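Side-chain contact in O-methyltransferase, putative (Bacillus cereus, PDB 3DUW), which probably transfers methyl groups from S-adenosylmethionine to hydroxyl groups of its substrates, leaving S-adenosyl-L-homocysteine: residues K94-D97 and I98-N102. Numbering follows the deposited sequence.
With SAH (S-adenosyl-L-homocysteine), chain C.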
loop_
_atom_site.group_PDB
_atom_site.type_symbol
_atom_site.label_atom_id
_atom_site.label_comp_id
_atom_site.label_asym_id
_atom_site.label_seq_id
_atom_site.Cartn_x
_atom_site.Cartn_y
_atom_site.Cartn_z
ATOM N N LYS A 94 -9.841 -26.308 14.135
ATOM C CA LYS A 94 -9.908 -26.825 12.774
ATOM C C LYS A 94 -9.152 -25.905 11.820
ATOM O O LYS A 94 -8.316 -26.358 11.047
ATOM C CB LYS A 94 -11.362 -26.959 12.313
ATOM C CG LYS A 94 -11.504 -27.357 10.853
ATOM C CD LYS A 94 -12.956 -27.550 10.458
ATOM C CE LYS A 94 -13.082 -27.784 8.963
ATOM N NZ LYS A 94 -14.499 -27.961 8.545
ATOM N N HIS A 95 -9.441 -24.607 11.871
ATOM C CA HIS A 95 -8.737 -23.675 10.991
ATOM C C HIS A 95 -7.233 -23.767 11.211
ATOM O O HIS A 95 -6.460 -23.851 10.257
ATOM C CB HIS A 95 -9.163 -22.225 11.248
ATOM C CG HIS A 95 -10.567 -21.916 10.841
ATOM N ND1 HIS A 95 -11.062 -20.630 10.815
ATOM C CD2 HIS A 95 -11.591 -22.720 10.467
ATOM C CE1 HIS A 95 -12.330 -20.655 10.444
ATOM N NE2 HIS A 95 -12.675 -21.912 10.227
ATOM N N ALA A 96 -6.825 -23.744 12.476
ATOM C CA ALA A 96 -5.410 -23.787 12.815
ATOM C C ALA A 96 -4.697 -25.005 12.249
ATOM O O ALA A 96 -3.600 -24.886 11.711
ATOM C CB ALA A 96 -5.233 -23.729 14.328
ATOM N N ASP A 97 -5.311 -26.180 12.365
ATOM C CA ASP A 97 -4.669 -27.377 11.838
ATOM C C ASP A 97 -4.613 -27.391 10.323
ATOM O O ASP A 97 -3.654 -27.898 9.742
ATOM C CB ASP A 97 -5.352 -28.639 12.354
ATOM C CG ASP A 97 -4.846 -29.040 13.718
ATOM O OD1 ASP A 97 -3.661 -28.756 14.010
ATOM O OD2 ASP A 97 -5.618 -29.644 14.491
ATOM N N ILE A 98 -5.637 -26.838 9.682
ATOM C CA ILE A 98 -5.645 -26.768 8.229
ATOM C C ILE A 98 -4.542 -25.796 7.819
ATOM O O ILE A 98 -3.801 -26.057 6.875
ATOM C CB ILE A 98 -7.022 -26.303 7.692
ATOM C CG1 ILE A 98 -8.051 -27.415 7.923
ATOM C CG2 ILE A 98 -6.931 -25.949 6.206
ATOM C CD1 ILE A 98 -9.462 -27.046 7.549
ATOM N N ALA A 99 -4.417 -24.688 8.548
ATOM C CA ALA A 99 -3.380 -23.699 8.259
ATOM C C ALA A 99 -1.990 -24.327 8.398
ATOM O O ALA A 99 -1.143 -24.162 7.527
ATOM C CB ALA A 99 -3.515 -22.496 9.196
ATOM N N ARG A 100 -1.758 -25.047 9.495
ATOM C CA ARG A 100 -0.468 -25.699 9.703
ATOM C C ARG A 100 -0.164 -26.636 8.544
ATOM O O ARG A 100 0.972 -26.720 8.089
ATOM C CB ARG A 100 -0.460 -26.499 11.010
ATOM C CG ARG A 100 -0.548 -25.642 12.252
ATOM C CD ARG A 100 -0.310 -26.449 13.527
ATOM N NE ARG A 100 -0.498 -25.609 14.706
ATOM C CZ ARG A 100 -1.641 -25.487 15.373
ATOM N NH1 ARG A 100 -2.719 -26.168 15.001
ATOM N NH2 ARG A 100 -1.720 -24.634 16.389
ATOM N N SER A 101 -1.193 -27.331 8.067
ATOM C CA SER A 101 -1.038 -28.273 6.967
ATOM C C SER A 101 -0.685 -27.547 5.674
ATOM O O SER A 101 0.189 -27.985 4.928
ATOM C CB SER A 101 -2.324 -29.083 6.794
ATOM O OG SER A 101 -2.655 -29.751 8.006
ATOM N N ASN A 102 -1.359 -26.430 5.412
ATOM C CA ASN A 102 -1.085 -25.656 4.207
ATOM C C ASN A 102 0.297 -25.036 4.281
ATOM O O ASN A 102 1.029 -25.013 3.293
ATOM C CB ASN A 102 -2.135 -24.561 4.016
ATOM C CG ASN A 102 -3.468 -25.115 3.555
ATOM O OD1 ASN A 102 -3.517 -26.113 2.838
ATOM N ND2 ASN A 102 -4.556 -24.461 3.947
HETATM N N SAH C . -5.933 -13.356 7.146
HETATM C CA SAH C . -6.358 -14.730 6.688
HETATM C CB SAH C . -7.815 -14.938 6.933
HETATM C CG SAH C . -8.309 -14.862 8.358
HETATM S SD SAH C . -10.154 -14.842 8.350
HETATM C C SAH C . -6.107 -14.817 5.145
HETATM O O SAH C . -5.705 -13.811 4.554
HETATM O OXT SAH C . -6.334 -15.950 4.588
HETATM C "C5'" SAH C . -10.442 -14.406 10.017
HETATM C "C4'" SAH C . -9.940 -15.551 11.022
HETATM O "O4'" SAH C . -10.256 -14.971 12.285
HETATM C "C3'" SAH C . -10.724 -16.856 11.015
HETATM O "O3'" SAH C . -9.889 -17.981 10.727
HETATM C "C2'" SAH C . -11.366 -16.880 12.459
HETATM O "O2'" SAH C . -11.569 -18.195 12.954
HETATM C "C1'" SAH C . -10.376 -16.056 13.255
HETATM N N9 SAH C . -10.796 -15.553 14.426
HETATM C C8 SAH C . -12.006 -15.027 14.845
HETATM N N7 SAH C . -12.038 -14.631 16.078
HETATM C C5 SAH C . -10.735 -14.901 16.566
HETATM C C6 SAH C . -10.144 -14.683 17.864
HETATM N N6 SAH C . -10.799 -14.144 18.901
HETATM N N1 SAH C . -8.834 -15.072 17.976
HETATM C C2 SAH C . -8.126 -15.625 16.948
HETATM N N3 SAH C . -8.656 -15.850 15.694
HETATM C C4 SAH C . -9.961 -15.465 15.575
#
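Arg100 sets CG beside the backbone N, with chi1 at -67°, and then runs extended from CG to NE; Asp97 sets its CG the same way. This brings NH1 back over the preceding turn of the helix to Asp97. NH1 of Arg100 meets OD1 of Asp97 at 2.9 Å, a salt bridge between residues three apart on the helix. Its hydrogen bond is weak, bent to 127° at the hydrogen. OD1 lies at the edge of the guanidinium, while the carboxylate plane is turned 60° from it. CB of Ala96 comes obliquely to the same group, 3.6 Å from NH1 of Arg100. The other terminal nitrogen, NH2, bonds to Thr116 OG1 and Val114 O, so the guanidinium is tied to strand 112-116 as well.

The O of Asp97 takes two bonds from Ser101. OG of Ser101 donates to O of Asp97 at 2.7 Å. The backbone N of Ser101 donates to the same O from the opposite face of its plane. On another side of the helix, Lys94 and Ile98 lie side by side and point the same way. CD1 of Ile98 rests 3.9 Å from CG of Lys94. NZ of Lys94 reaches on to Ala35 O.

His95 points its ring edge at the ligand. Its ND1 donates to O3' of S-adenosyl-L-homocysteine at 2.9 Å, in a fairly straight bond. Glu90 also bonds to the ligand, as one of several residues completing the site.

The whole contact lies within helix 93-105, the connection of a beta-alpha-beta unit in the Rossmann-like methyltransferase fold. Ile98 and Asn102 touch helix 23-34, Ala96 packs on strand 112-116, and strand 85-90 leads into the helix.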